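Local coordinates for B12-binding domain-containing protein (Kitasatospora setae, PDB 6WTE), which binds cobalamin and a [4Fe-4S] cluster and, as a radical S-adenosylmethionine methylase, probably transfers methyl groups without radical chemistry, at residues E130-E135 with V188-Q193. Residues are numbered along the deposited sequence; the frame is centred on the assembly and turned at random.
Sequences EKILCE and VWQVDQ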
ATOM      1  N   GLU A 130       0.074  16.660   1.496  1.00 15.52           N
ATOM      2  CA  GLU A 130      -0.337  17.812   0.694  1.00 13.19           C
ATOM      3  C   GLU A 130      -0.203  19.132   1.452  1.00 14.01           C
ATOM      4  O   GLU A 130       0.195  20.146   0.868  1.00 15.48           O
ATOM      5  CB  GLU A 130      -1.772  17.624   0.192  1.00 14.21           C
ATOM      6  CG  GLU A 130      -2.798  17.285   1.271  1.00 14.77           C
ATOM      7  CD  GLU A 130      -3.033  15.797   1.399  1.00 14.43           C
ATOM      8  OE1 GLU A 130      -2.068  15.030   1.217  1.00 13.79           O
ATOM      9  OE2 GLU A 130      -4.189  15.390   1.661  1.00 13.45           O
ATOM     10  N   LYS A 131      -0.503  19.145   2.753  1.00 14.64           N
ATOM     11  CA  LYS A 131      -0.434  20.412   3.480  1.00 16.12           C
ATOM     12  C   LYS A 131       0.995  20.741   3.893  1.00 16.12           C
ATOM     13  O   LYS A 131       1.455  21.877   3.714  1.00 15.73           O
ATOM     14  CB  LYS A 131      -1.368  20.374   4.689  1.00 16.25           C
ATOM     15  CG  LYS A 131      -2.837  20.373   4.271  1.00 17.03           C
ATOM     16  CD  LYS A 131      -3.780  20.615   5.435  1.00 21.43           C
ATOM     17  CE  LYS A 131      -5.233  20.414   5.005  1.00 23.70           C
ATOM     18  NZ  LYS A 131      -5.567  21.125   3.741  1.00 29.20           N
ATOM     19  N   ILE A 132       1.712  19.754   4.436  1.00 13.15           N
ATOM     20  CA  ILE A 132       3.107  19.956   4.827  1.00 12.08           C
ATOM     21  C   ILE A 132       3.942  20.360   3.619  1.00 12.27           C
ATOM     22  O   ILE A 132       4.804  21.244   3.707  1.00 12.87           O
ATOM     23  CB  ILE A 132       3.657  18.681   5.492  1.00 11.53           C
ATOM     24  CG1 ILE A 132       2.888  18.384   6.779  1.00 11.78           C
ATOM     25  CG2 ILE A 132       5.180  18.809   5.748  1.00 12.39           C
ATOM     26  CD1 ILE A 132       3.196  17.034   7.399  1.00 16.33           C
ATOM     27  N   LEU A 133       3.699  19.722   2.470  1.00 10.69           N
ATOM     28  CA  LEU A 133       4.484  20.035   1.278  1.00 13.68           C
ATOM     29  C   LEU A 133       4.258  21.475   0.824  1.00 13.19           C
ATOM     30  O   LEU A 133       5.197  22.142   0.368  1.00 14.72           O
ATOM     31  CB  LEU A 133       4.152  19.049   0.154  1.00 11.28           C
ATOM     32  CG  LEU A 133       4.971  19.216  -1.131  1.00 12.14           C
ATOM     33  CD1 LEU A 133       6.468  19.182  -0.815  1.00 14.72           C
ATOM     34  CD2 LEU A 133       4.612  18.144  -2.158  1.00 12.36           C
ATOM     35  N   CYS A 134       3.022  21.973   0.931  1.00 12.91           N
ATOM     36  CA  CYS A 134       2.774  23.367   0.577  1.00 13.95           C
ATOM     37  C   CYS A 134       3.525  24.313   1.499  1.00 14.00           C
ATOM     38  O   CYS A 134       4.062  25.329   1.047  1.00 14.08           O
ATOM     39  CB  CYS A 134       1.284  23.680   0.619  1.00 14.14           C
ATOM     40  SG  CYS A 134       0.367  22.992  -0.765  1.00 15.67           S
ATOM     41  N   GLU A 135       3.543  24.019   2.802  1.00 14.34           N
ATOM     42  CA  GLU A 135       4.294  24.873   3.715  1.00 13.46           C
ATOM     43  C   GLU A 135       5.783  24.800   3.418  1.00 14.50           C
ATOM     44  O   GLU A 135       6.473  25.821   3.438  1.00 13.60           O
ATOM     45  CB  GLU A 135       4.003  24.490   5.169  1.00 14.68           C
ATOM     46  CG  GLU A 135       2.554  24.740   5.563  1.00 17.49           C
ATOM     47  CD  GLU A 135       2.310  24.664   7.060  1.00 30.98           C
ATOM     48  OE1 GLU A 135       3.292  24.673   7.836  1.00 27.81           O
ATOM     49  OE2 GLU A 135       1.126  24.597   7.457  1.00 35.14           O
ATOM     50  N   VAL A 188      -5.019  13.627  10.825  1.00 11.73           N
ATOM     51  CA  VAL A 188      -6.155  14.202  10.107  1.00 10.49           C
ATOM     52  C   VAL A 188      -5.835  15.617   9.630  1.00 15.87           C
ATOM     53  O   VAL A 188      -6.234  16.020   8.529  1.00 13.58           O
ATOM     54  CB  VAL A 188      -7.418  14.170  10.989  1.00 13.69           C
ATOM     55  CG1 VAL A 188      -8.571  14.897  10.306  1.00 18.70           C
ATOM     56  CG2 VAL A 188      -7.804  12.735  11.297  1.00 14.31           C
ATOM     57  N   TRP A 189      -5.101  16.392  10.442  1.00 11.89           N
ATOM     58  CA  TRP A 189      -4.772  17.763  10.059  1.00 15.11           C
ATOM     59  C   TRP A 189      -3.921  17.821   8.800  1.00 15.18           C
ATOM     60  O   TRP A 189      -3.860  18.874   8.151  1.00 15.27           O
ATOM     61  CB  TRP A 189      -4.049  18.492  11.204  1.00 14.84           C
ATOM     62  CG  TRP A 189      -2.648  18.007  11.495  1.00 14.79           C
ATOM     63  CD1 TRP A 189      -2.279  17.059  12.406  1.00 13.68           C
ATOM     64  CD2 TRP A 189      -1.434  18.463  10.879  1.00 18.24           C
ATOM     65  NE1 TRP A 189      -0.911  16.891  12.393  1.00 15.13           N
ATOM     66  CE2 TRP A 189      -0.373  17.741  11.461  1.00 15.56           C
ATOM     67  CE3 TRP A 189      -1.145  19.407   9.888  1.00 19.02           C
ATOM     68  CZ2 TRP A 189       0.955  17.934  11.087  1.00 15.96           C
ATOM     69  CZ3 TRP A 189       0.179  19.596   9.517  1.00 18.09           C
ATOM     70  CH2 TRP A 189       1.210  18.864  10.114  1.00 16.50           C
ATOM     71  N   GLN A 190      -3.258  16.723   8.443  1.00 13.06           N
ATOM     72  CA  GLN A 190      -2.403  16.693   7.264  1.00 12.53           C
ATOM     73  C   GLN A 190      -3.185  16.479   5.975  1.00 13.96           C
ATOM     74  O   GLN A 190      -2.626  16.681   4.892  1.00 13.01           O
ATOM     75  CB  GLN A 190      -1.349  15.588   7.411  1.00 11.11           C
ATOM     76  CG  GLN A 190      -0.473  15.733   8.671  1.00 13.00           C
ATOM     77  CD  GLN A 190       0.506  14.590   8.866  1.00 11.76           C
ATOM     78  OE1 GLN A 190       0.854  14.246  10.000  1.00 13.87           O
ATOM     79  NE2 GLN A 190       0.981  14.013   7.765  1.00  9.79           N
ATOM     80  N   VAL A 191      -4.459  16.088   6.076  1.00 12.19           N
ATOM     81  CA  VAL A 191      -5.260  15.666   4.931  1.00 13.61           C
ATOM     82  C   VAL A 191      -6.013  16.860   4.354  1.00 13.89           C
ATOM     83  O   VAL A 191      -6.673  17.603   5.089  1.00 14.33           O
ATOM     84  CB  VAL A 191      -6.249  14.560   5.346  1.00 12.98           C
ATOM     85  CG1 VAL A 191      -7.131  14.174   4.173  1.00 12.44           C
ATOM     86  CG2 VAL A 191      -5.499  13.351   5.876  1.00 12.96           C
ATOM     87  N   ASP A 192      -5.942  17.024   3.033  1.00 12.49           N
ATOM     88  CA  ASP A 192      -6.818  17.956   2.325  1.00 12.46           C
ATOM     89  C   ASP A 192      -8.167  17.271   2.149  1.00 13.95           C
ATOM     90  O   ASP A 192      -8.352  16.451   1.247  1.00 15.25           O
ATOM     91  CB  ASP A 192      -6.203  18.361   0.988  1.00 13.99           C
ATOM     92  CG  ASP A 192      -7.099  19.277   0.167  1.00 20.04           C
ATOM     93  OD1 ASP A 192      -8.219  19.635   0.606  1.00 16.13           O
ATOM     94  OD2 ASP A 192      -6.663  19.646  -0.942  1.00 20.16           O
ATOM     95  N   GLN A 193      -9.114  17.609   3.018  1.00 12.82           N
ATOM     96  CA  GLN A 193     -10.440  17.006   3.015  1.00 13.08           C
ATOM     97  C   GLN A 193     -11.425  17.740   2.120  1.00 12.29           C
ATOM     98  O   GLN A 193     -12.584  17.326   2.038  1.00 14.79           O
ATOM     99  CB  GLN A 193     -10.997  16.963   4.436  1.00 13.75           C
ATOM    100  CG  GLN A 193     -10.126  16.229   5.431  1.00 12.90           C
ATOM    101  CD  GLN A 193     -10.657  16.349   6.841  1.00 16.13           C
ATOM    102  OE1 GLN A 193     -10.135  17.121   7.649  1.00 21.33           O
ATOM    103  NE2 GLN A 193     -11.711  15.602   7.143  1.00 14.03           N
TER
HETATM  104  O   HOH W   1      -8.189  21.884   2.062  1.00 29.72           O
HETATM  105  O   HOH W   2       0.140  17.277   4.838  1.00 14.26           O
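At the cobalamin site, Glu130 and Lys131 in the first turn of helix 130-141 meet the loop residues Gln190 to Asp192. Glu130 bridges cofactor and loop: OE1 hydrogen-bonds the cobalamin, while OE2 accepts the backbone N-H of Asp192 at 2.8 Å. That bond is nearly straight (173°) and reaches OE2 on its anti side, 22° out of the carboxylate plane. A bend at chi2 (-95°) turns CD of Glu130 toward the loop. An alanine in place of Glu130 would probably leave the Asp192 N-H without its acceptor and the cobalamin without one hydrogen bond.

The Lys131 chain runs beside the loop backbone, its CE 3.2 Å from Val191 O. Its NZ stays beyond salt-bridge range of Asp192 OD1, and water 1 joins the two, tightly to the carboxylate but weakly to the amine; Asp192 is also tied to Ser195 through OD2. Water 2 takes up the Ile132 amide and is itself fixed by the loop carbonyl, Gln190 O (2.8 Å). Beyond it, Ile132 crosses Trp189 at about a right angle, CG1 lying 3.8 Å from Trp189 CH2, and the Ile132 CD1 methyl also touches Gln190 NE2, which is hydrogen-bonded to the carbonyls of Lys126 and Pro128. The loop thus fastens onto the start of a helix whose first residue hydrogen-bonds the cofactor; helix 130-141 belongs to the Rossmann-like B12-binding domain, with its parallel strands in the order 2-1-3-4-5.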